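Local coordinates for ABC transporter, substrate-binding protein (Streptococcus pneumoniae, PDB 5G62) that captures short- and long-chain fructooligosaccharides such as kestose, nystose and inulin outside the cell and delivers them to an ABC importer, at residues F119-E124 with G382-L387; L149-P154 with E165-G170. The protein carries 2 engineered substitutions. One frame throughout, in Å; residues are numbered along the deposited sequence.

Interaction 1 of 2, residues F119-E124 with G382-L387; sequences FPWIEE and GPLAIL. With FRU (beta-D-fructofuranose), chain C.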
ATOM      1  N   PHE A 119     -17.559   4.667   3.318  1.00 25.88           N
ATOM      2  CA  PHE A 119     -16.901   5.729   4.038  1.00 26.30           C
ATOM      3  C   PHE A 119     -15.390   5.566   3.915  1.00 25.72           C
ATOM      4  O   PHE A 119     -14.867   4.485   4.227  1.00 27.28           O
ATOM      5  CB  PHE A 119     -17.320   5.690   5.510  1.00 26.88           C
ATOM      6  CG  PHE A 119     -18.803   5.949   5.730  1.00 26.45           C
ATOM      7  CD1 PHE A 119     -19.296   7.258   5.776  1.00 26.90           C
ATOM      8  CD2 PHE A 119     -19.689   4.899   5.906  1.00 26.42           C
ATOM      9  CE1 PHE A 119     -20.655   7.502   6.000  1.00 26.94           C
ATOM     10  CE2 PHE A 119     -21.091   5.150   6.124  1.00 27.39           C
ATOM     11  CZ  PHE A 119     -21.547   6.434   6.160  1.00 26.81           C
ATOM     12  N   PRO A 120     -14.668   6.611   3.521  1.00 23.12           N
ATOM     13  CA  PRO A 120     -13.269   6.447   3.122  1.00 22.38           C
ATOM     14  C   PRO A 120     -12.257   6.713   4.239  1.00 23.01           C
ATOM     15  O   PRO A 120     -12.565   7.248   5.311  1.00 22.44           O
ATOM     16  CB  PRO A 120     -13.132   7.477   2.001  1.00 22.21           C
ATOM     17  CG  PRO A 120     -14.007   8.669   2.590  1.00 22.49           C
ATOM     18  CD  PRO A 120     -15.200   7.931   3.115  1.00 23.00           C
ATOM     19  N   TRP A 121     -11.054   6.219   3.983  1.00 24.33           N
ATOM     20  CA  TRP A 121      -9.823   6.611   4.658  1.00 23.38           C
ATOM     21  C   TRP A 121      -9.169   7.749   3.869  1.00 22.69           C
ATOM     22  O   TRP A 121      -9.014   7.642   2.655  1.00 24.21           O
ATOM     23  CB  TRP A 121      -8.887   5.402   4.718  1.00 23.43           C
ATOM     24  CG  TRP A 121      -7.480   5.640   5.178  1.00 24.53           C
ATOM     25  CD1 TRP A 121      -7.048   5.677   6.461  1.00 25.21           C
ATOM     26  CD2 TRP A 121      -6.301   5.766   4.351  1.00 25.68           C
ATOM     27  NE1 TRP A 121      -5.674   5.826   6.495  1.00 25.03           N
ATOM     28  CE2 TRP A 121      -5.201   5.897   5.217  1.00 25.18           C
ATOM     29  CE3 TRP A 121      -6.077   5.758   2.972  1.00 25.22           C
ATOM     30  CZ2 TRP A 121      -3.890   6.043   4.746  1.00 26.47           C
ATOM     31  CZ3 TRP A 121      -4.760   5.918   2.508  1.00 26.64           C
ATOM     32  CH2 TRP A 121      -3.698   6.050   3.393  1.00 26.14           C
ATOM     33  N   ILE A 122      -8.787   8.820   4.554  1.00 22.01           N
ATOM     34  CA  ILE A 122      -8.155  10.001   3.963  1.00 23.32           C
ATOM     35  C   ILE A 122      -6.915  10.328   4.799  1.00 22.91           C
ATOM     36  O   ILE A 122      -6.991  10.398   6.035  1.00 22.79           O
ATOM     37  CB  ILE A 122      -9.107  11.220   3.897  1.00 24.90           C
ATOM     38  CG1 ILE A 122     -10.305  10.954   2.965  1.00 25.40           C
ATOM     39  CG2 ILE A 122      -8.339  12.489   3.491  1.00 25.99           C
ATOM     40  CD1 ILE A 122     -11.440  11.972   3.089  1.00 25.95           C
ATOM     41  N   GLU A 123      -5.756  10.431   4.134  1.00 21.27           N
ATOM     42  CA  GLU A 123      -4.501  10.712   4.816  1.00 22.23           C
ATOM     43  C   GLU A 123      -3.660  11.566   3.886  1.00 23.67           C
ATOM     44  O   GLU A 123      -3.162  11.066   2.861  1.00 22.13           O
ATOM     45  CB  GLU A 123      -3.767   9.427   5.195  1.00 23.41           C
ATOM     46  CG  GLU A 123      -2.508   9.619   6.000  1.00 24.58           C
ATOM     47  CD  GLU A 123      -1.692   8.313   6.086  1.00 25.35           C
ATOM     48  OE1 GLU A 123      -1.026   7.943   5.081  1.00 25.21           O
ATOM     49  OE2 GLU A 123      -1.766   7.670   7.145  1.00 22.85           O
ATOM     50  N   GLU A 124      -3.509  12.854   4.235  1.00 23.53           N
ATOM     51  CA  GLU A 124      -2.769  13.785   3.389  1.00 23.58           C
ATOM     52  C   GLU A 124      -1.304  13.785   3.819  1.00 24.56           C
ATOM     53  O   GLU A 124      -0.956  14.340   4.865  1.00 24.93           O
ATOM     54  CB  GLU A 124      -3.417  15.168   3.431  1.00 24.27           C
ATOM     55  CG  GLU A 124      -4.790  15.133   2.780  1.00 25.12           C
ATOM     56  CD  GLU A 124      -5.442  16.496   2.581  1.00 27.95           C
ATOM     57  OE1 GLU A 124      -5.031  17.492   3.219  1.00 28.94           O
ATOM     58  OE2 GLU A 124      -6.360  16.538   1.744  1.00 30.84           O
ATOM     59  N   GLY A 382     -10.313   1.508   9.913  1.00 27.64           N
ATOM     60  CA  GLY A 382     -11.633   2.025   9.643  1.00 29.02           C
ATOM     61  C   GLY A 382     -11.669   3.411   9.013  1.00 27.92           C
ATOM     62  O   GLY A 382     -10.636   3.983   8.617  1.00 25.47           O
ATOM     63  N   PRO A 383     -12.874   3.968   8.887  1.00 24.82           N
ATOM     64  CA  PRO A 383     -13.017   5.265   8.216  1.00 26.05           C
ATOM     65  C   PRO A 383     -12.500   6.386   9.096  1.00 26.13           C
ATOM     66  O   PRO A 383     -12.773   6.423  10.294  1.00 26.84           O
ATOM     67  CB  PRO A 383     -14.536   5.388   7.993  1.00 26.12           C
ATOM     68  CG  PRO A 383     -15.147   4.682   9.195  1.00 27.17           C
ATOM     69  CD  PRO A 383     -14.157   3.501   9.486  1.00 26.47           C
ATOM     70  N   LEU A 384     -11.757   7.311   8.494  1.00 23.81           N
ATOM     71  CA  LEU A 384     -11.135   8.396   9.244  1.00 22.76           C
ATOM     72  C   LEU A 384     -10.580   9.403   8.242  1.00 22.03           C
ATOM     73  O   LEU A 384     -10.418   9.091   7.059  1.00 21.19           O
ATOM     74  CB  LEU A 384     -10.024   7.886  10.143  1.00 23.87           C
ATOM     75  CG  LEU A 384      -8.859   7.185   9.408  1.00 23.33           C
ATOM     76  CD1 LEU A 384      -7.747   8.156   8.936  1.00 23.89           C
ATOM     77  CD2 LEU A 384      -8.270   6.014  10.268  1.00 23.68           C
ATOM     78  N   ALA A 385     -10.187  10.571   8.746  1.00 23.53           N
ATOM     79  CA  ALA A 385      -9.582  11.576   7.877  1.00 24.88           C
ATOM     80  C   ALA A 385      -8.483  12.346   8.588  1.00 25.00           C
ATOM     81  O   ALA A 385      -8.679  12.853   9.699  1.00 23.97           O
ATOM     82  CB  ALA A 385     -10.626  12.558   7.339  1.00 24.75           C
ATOM     83  N   ILE A 386      -7.350  12.492   7.900  1.00 22.71           N
ATOM     84  CA  ILE A 386      -6.252  13.308   8.368  1.00 25.64           C
ATOM     85  C   ILE A 386      -5.868  14.264   7.245  1.00 27.59           C
ATOM     86  O   ILE A 386      -5.388  13.832   6.190  1.00 24.81           O
ATOM     87  CB  ILE A 386      -5.053  12.457   8.815  1.00 26.69           C
ATOM     88  CG1 ILE A 386      -5.582  11.481   9.883  1.00 28.72           C
ATOM     89  CG2 ILE A 386      -3.901  13.371   9.337  1.00 26.87           C
ATOM     90  CD1 ILE A 386      -4.590  10.557  10.458  1.00 30.85           C
ATOM     91  N   LEU A 387      -6.093  15.555   7.466  1.00 25.97           N
ATOM     92  CA  LEU A 387      -5.821  16.569   6.462  1.00 26.89           C
ATOM     93  C   LEU A 387      -4.494  17.229   6.778  1.00 28.56           C
ATOM     94  O   LEU A 387      -4.075  17.269   7.938  1.00 26.39           O
ATOM     95  CB  LEU A 387      -6.929  17.624   6.405  1.00 26.94           C
ATOM     96  CG  LEU A 387      -8.365  17.105   6.225  1.00 27.58           C
ATOM     97  CD1 LEU A 387      -9.358  18.255   6.102  1.00 29.81           C
ATOM     98  CD2 LEU A 387      -8.495  16.192   5.022  1.00 27.45           C
TER
HETATM   99  C1  FRU C   5       1.277   5.628   4.636  1.00 33.95           C
HETATM  100  C2  FRU C   5       2.012   5.470   5.933  1.00 38.35           C
HETATM  101  C3  FRU C   5       1.599   6.571   7.010  1.00 37.40           C
HETATM  102  C4  FRU C   5       2.802   6.613   7.872  1.00 38.48           C
HETATM  103  C5  FRU C   5       3.785   6.628   6.943  1.00 33.74           C
HETATM  104  C6  FRU C   5       5.085   6.094   7.447  1.00 37.25           C
HETATM  105  O1  FRU C   5      -0.095   5.475   4.711  1.00 33.61           O
HETATM  106  O3  FRU C   5       0.418   6.266   7.663  1.00 66.81           O
HETATM  107  O4  FRU C   5       2.748   7.786   8.613  1.00 34.49           O
HETATM  108  O5  FRU C   5       3.225   5.741   5.735  1.00 31.91           O
HETATM  109  O6  FRU C   5       6.058   6.103   6.455  1.00 35.33           O

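Interaction 2 of 2, residues L149-P154 with E165-G170; sequences LGLEMP and EAFKNG. With CA (calcium ion), chain F.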
ATOM      1  N   LEU A 149      34.193  -3.536   2.537  1.00 29.87           N
ATOM      2  CA  LEU A 149      34.801  -4.062   1.328  1.00 30.44           C
ATOM      3  C   LEU A 149      35.473  -2.990   0.483  1.00 30.51           C
ATOM      4  O   LEU A 149      36.064  -3.329  -0.541  1.00 28.34           O
ATOM      5  CB  LEU A 149      33.748  -4.806   0.490  1.00 29.91           C
ATOM      6  CG  LEU A 149      33.118  -6.044   1.134  1.00 30.35           C
ATOM      7  CD1 LEU A 149      31.980  -6.589   0.299  1.00 31.75           C
ATOM      8  CD2 LEU A 149      34.155  -7.132   1.419  1.00 33.48           C
ATOM      9  N   GLY A 150      35.415  -1.725   0.882  1.00 29.30           N
ATOM     10  CA  GLY A 150      36.050  -0.672   0.110  1.00 29.27           C
ATOM     11  C   GLY A 150      35.344  -0.334  -1.188  1.00 30.25           C
ATOM     12  O   GLY A 150      36.007   0.007  -2.170  1.00 28.78           O
ATOM     13  N   LEU A 151      34.013  -0.445  -1.224  1.00 28.80           N
ATOM     14  CA  LEU A 151      33.196  -0.221  -2.409  1.00 27.64           C
ATOM     15  C   LEU A 151      32.474   1.122  -2.321  1.00 30.42           C
ATOM     16  O   LEU A 151      32.037   1.529  -1.253  1.00 28.99           O
ATOM     17  CB  LEU A 151      32.151  -1.328  -2.578  1.00 28.26           C
ATOM     18  CG  LEU A 151      32.664  -2.771  -2.639  1.00 29.71           C
ATOM     19  CD1 LEU A 151      31.561  -3.771  -2.510  1.00 29.86           C
ATOM     20  CD2 LEU A 151      33.459  -3.013  -3.885  1.00 31.79           C
ATOM     21  N   GLU A 152      32.323   1.792  -3.451  1.00 29.98           N
ATOM     22  CA  GLU A 152      31.487   2.974  -3.531  1.00 32.66           C
ATOM     23  C   GLU A 152      30.023   2.583  -3.758  1.00 27.42           C
ATOM     24  O   GLU A 152      29.723   1.518  -4.288  1.00 24.33           O
ATOM     25  CB  GLU A 152      31.995   3.873  -4.657  1.00 39.93           C
ATOM     26  CG  GLU A 152      33.375   4.465  -4.376  1.00 50.02           C
ATOM     27  CD  GLU A 152      33.901   5.261  -5.549  1.00 65.99           C
ATOM     28  OE1 GLU A 152      33.212   5.280  -6.591  1.00 85.28           O
ATOM     29  OE2 GLU A 152      34.994   5.861  -5.445  1.00 86.64           O
ATOM     30  N   MET A 153      29.112   3.456  -3.334  1.00 28.09           N
ATOM     31  CA  MET A 153      27.702   3.323  -3.670  1.00 27.32           C
ATOM     32  C   MET A 153      27.523   3.131  -5.186  1.00 26.69           C
ATOM     33  O   MET A 153      28.055   3.913  -5.962  1.00 26.46           O
ATOM     34  CB  MET A 153      26.954   4.584  -3.206  1.00 28.30           C
ATOM     35  CG  MET A 153      25.441   4.483  -3.243  1.00 29.41           C
ATOM     36  SD  MET A 153      24.730   3.168  -2.238  1.00 28.64           S
ATOM     37  CE  MET A 153      24.669   3.923  -0.629  1.00 28.58           C
ATOM     38  N   PRO A 154      26.796   2.117  -5.636  1.00 26.39           N
ATOM     39  CA  PRO A 154      26.557   1.969  -7.079  1.00 27.46           C
ATOM     40  C   PRO A 154      25.867   3.182  -7.678  1.00 26.51           C
ATOM     41  O   PRO A 154      25.009   3.803  -7.057  1.00 25.67           O
ATOM     42  CB  PRO A 154      25.652   0.733  -7.173  1.00 27.88           C
ATOM     43  CG  PRO A 154      25.587   0.160  -5.870  1.00 28.03           C
ATOM     44  CD  PRO A 154      26.199   1.035  -4.855  1.00 26.51           C
ATOM     45  N   GLU A 165      28.129  -9.000  -6.430  1.00 22.52           N
ATOM     46  CA  GLU A 165      29.101 -10.083  -6.574  1.00 24.53           C
ATOM     47  C   GLU A 165      30.181  -9.985  -5.488  1.00 24.71           C
ATOM     48  O   GLU A 165      30.615 -11.002  -4.950  1.00 25.93           O
ATOM     49  CB  GLU A 165      29.720 -10.066  -7.983  1.00 24.75           C
ATOM     50  CG  GLU A 165      28.778 -10.519  -9.097  1.00 26.02           C
ATOM     51  CD  GLU A 165      29.378 -10.354 -10.532  1.00 30.55           C
ATOM     52  OE1 GLU A 165      30.348  -9.615 -10.704  1.00 38.77           O
ATOM     53  OE2 GLU A 165      28.864 -10.932 -11.491  1.00 28.48           O
ATOM     54  N   ALA A 166      30.599  -8.772  -5.140  1.00 25.82           N
ATOM     55  CA  ALA A 166      31.506  -8.594  -4.021  1.00 27.06           C
ATOM     56  C   ALA A 166      30.864  -9.075  -2.714  1.00 27.07           C
ATOM     57  O   ALA A 166      31.524  -9.714  -1.894  1.00 25.15           O
ATOM     58  CB  ALA A 166      31.927  -7.131  -3.931  1.00 27.38           C
ATOM     59  N   PHE A 167      29.557  -8.833  -2.537  1.00 26.01           N
ATOM     60  CA  PHE A 167      28.854  -9.338  -1.359  1.00 25.33           C
ATOM     61  C   PHE A 167      28.884 -10.862  -1.318  1.00 25.84           C
ATOM     62  O   PHE A 167      29.005 -11.447  -0.242  1.00 26.62           O
ATOM     63  CB  PHE A 167      27.385  -8.864  -1.319  1.00 25.02           C
ATOM     64  CG  PHE A 167      27.189  -7.388  -1.073  1.00 23.59           C
ATOM     65  CD1 PHE A 167      28.240  -6.567  -0.685  1.00 24.61           C
ATOM     66  CD2 PHE A 167      25.915  -6.819  -1.230  1.00 24.96           C
ATOM     67  CE1 PHE A 167      28.044  -5.184  -0.449  1.00 24.15           C
ATOM     68  CE2 PHE A 167      25.704  -5.443  -0.995  1.00 25.36           C
ATOM     69  CZ  PHE A 167      26.779  -4.627  -0.621  1.00 24.61           C
ATOM     70  N   LYS A 168      28.747 -11.514  -2.478  1.00 23.67           N
ATOM     71  CA  LYS A 168      28.830 -12.965  -2.548  1.00 25.01           C
ATOM     72  C   LYS A 168      30.276 -13.461  -2.395  1.00 25.51           C
ATOM     73  O   LYS A 168      30.567 -14.284  -1.535  1.00 28.01           O
ATOM     74  CB  LYS A 168      28.237 -13.470  -3.869  1.00 24.12           C
ATOM     75  CG  LYS A 168      28.355 -14.978  -4.001  1.00 25.14           C
ATOM     76  CD  LYS A 168      27.869 -15.496  -5.363  1.00 28.75           C
ATOM     77  CE  LYS A 168      28.865 -15.312  -6.494  1.00 28.31           C
ATOM     78  NZ  LYS A 168      28.604 -16.263  -7.611  1.00 28.64           N
ATOM     79  N   ASN A 169      31.200 -12.949  -3.213  1.00 28.02           N
ATOM     80  CA  ASN A 169      32.592 -13.416  -3.224  1.00 29.26           C
ATOM     81  C   ASN A 169      33.461 -12.856  -2.089  1.00 30.20           C
ATOM     82  O   ASN A 169      34.441 -13.502  -1.695  1.00 27.79           O
ATOM     83  CB  ASN A 169      33.220 -13.076  -4.574  1.00 28.34           C
ATOM     84  CG  ASN A 169      32.560 -13.801  -5.699  1.00 28.35           C
ATOM     85  OD1 ASN A 169      32.249 -14.982  -5.573  1.00 28.97           O
ATOM     86  ND2 ASN A 169      32.306 -13.111  -6.791  1.00 27.57           N
ATOM     87  N   GLY A 170      33.148 -11.677  -1.568  1.00 26.84           N
ATOM     88  CA  GLY A 170      33.966 -11.055  -0.558  1.00 28.29           C
ATOM     89  C   GLY A 170      33.634 -11.350   0.884  1.00 28.99           C
ATOM     90  O   GLY A 170      34.311 -10.815   1.763  1.00 29.70           O
TER
HETATM   91 CA    CA F 546      30.442 -15.831   0.384  1.00 46.69          CA
HETATM   92  O   HOH W   1      29.188 -13.802   1.118  1.00 35.33           O
HETATM   93  O   HOH W   2      29.600 -16.349   2.672  1.00 52.15           O
HETATM   94  O   HOH W   3      28.276 -16.700  -0.309  1.00 41.57           O
HETATM   95  O   HOH W   4      31.069 -17.497  -1.434  1.00 49.25           O
HETATM   96  O   HOH W   5      31.205 -18.247   0.876  1.00 48.99           O

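Interaction 1 of 2, residues F119-E124 with G382-L387
With CG of W121 anti to the backbone N (chi1 171°) and CG of L384 lodged between the backbone N and the carbonyl carbon (chi1 60°), the indole and the leucine lie side by side, pointing the same way from neighbouring strands. L384 CD1 reaches W121 CD1 at 3.6 Å, oblique to the ring. The strands 121-123 and 384-386 run parallel, their axes 11° apart, and exchange four backbone hydrogen bonds: L384 N to P120 O, I122 N to L384 O, I386 N to I122 O (2.8 Å) and E124 N to I386 O. Together with the antiparallel strand 305-306 they form a three-stranded sheet, 121-123 in its middle. One face, bearing W121, L384, E123 and I386, is turned to the sugar pocket and helix 332-340. There E123, its chain extended, grips one fructofuranose with both carboxylate oxygens: FRU O1 donates to OE1 at 2.7 Å and FRU O3 to OE2 at 2.6 Å. E123 CB sits above one indole face of W121, toward its rim, while N339 bonds both W121 NE1 and E123 OE2, positioning the two pocket side chains. On the other face I122 CB meets A385 CB at 4.0 Å, and I122 CG2 touches L387 CD2. E124 crosses L387 at a slant, OE1 3.7 Å from L387 CB; OE1 accepts from D388 N, and OE2 is salt-bridged to K102 and hydrogen-bonded to Y105.

Interaction 2 of 2, residues L149-P154 with E165-G170
L149 reaches from the end of helix 143-149 to the last turn of helix 157-169: two successive helices joined by a loop, their C-terminal ends brought together. The first helix closes in a Schellman motif, where G150 takes a positive phi and the chain turns into the loop. From CB, which points toward the second helix, the L149 side chain runs to CG, set anti to the carbonyl carbon (chi1 -63°), and there divides into two methyls that meet different parts of the helix end. CD1 comes to 3.8 Å from A166 O and also lies in the plane of the F167 ring at its edge, 3.9 Å from F167 CD1. CD2 instead reaches the chain just past the helix, 3.7 Å from G170 O. Two residues on, L151 adds a second apolar contact: its CD1 sits 3.7 Å from A166 CB and approaches the F167 ring obliquely near CE1. No hydrogen bond joins the two segments: methyls meet methyl, ring edge and backbone carbonyl oxygens, near the surface of the protein. F167 itself is buried, its ring packed edge-to-face with W145 and also touching L146 of the first helix.

The same helical turn leads into a calcium-binding region. D171, N173, N175, E177 and positions 179 and 180 are the assigned ligands, the last two being engineered alanines here. In this structure the calcium ion is held by K168 O, D171 OD1 and five waters. Water 1 links the ion to the helix backbone: it lies 2.5 Å from the calcium and donates a hydrogen bond to F167 O at 2.7 Å.

How the interactions relate
Interactions 1 and 2 lie on opposite sides of the chain's centre, their own centres 44 Å apart and their nearest atoms about 27 Å apart, and they share no helix or strand. Along the chain, interaction 2 is nested within interaction 1: the chain leaves strand 121-123, passes through helices 143-149 and 157-169, and returns much later to strand 384-386. Pairing 119-124 with 382-387 therefore joins distant parts of the sequence beside the fructooligosaccharide pocket, whereas 149-154 and 165-170 form a local contact between the ends of two successive helices. Calcium binding is essential for translocation in the natural protein, probably through this second region, altered here and separate from sugar recognition.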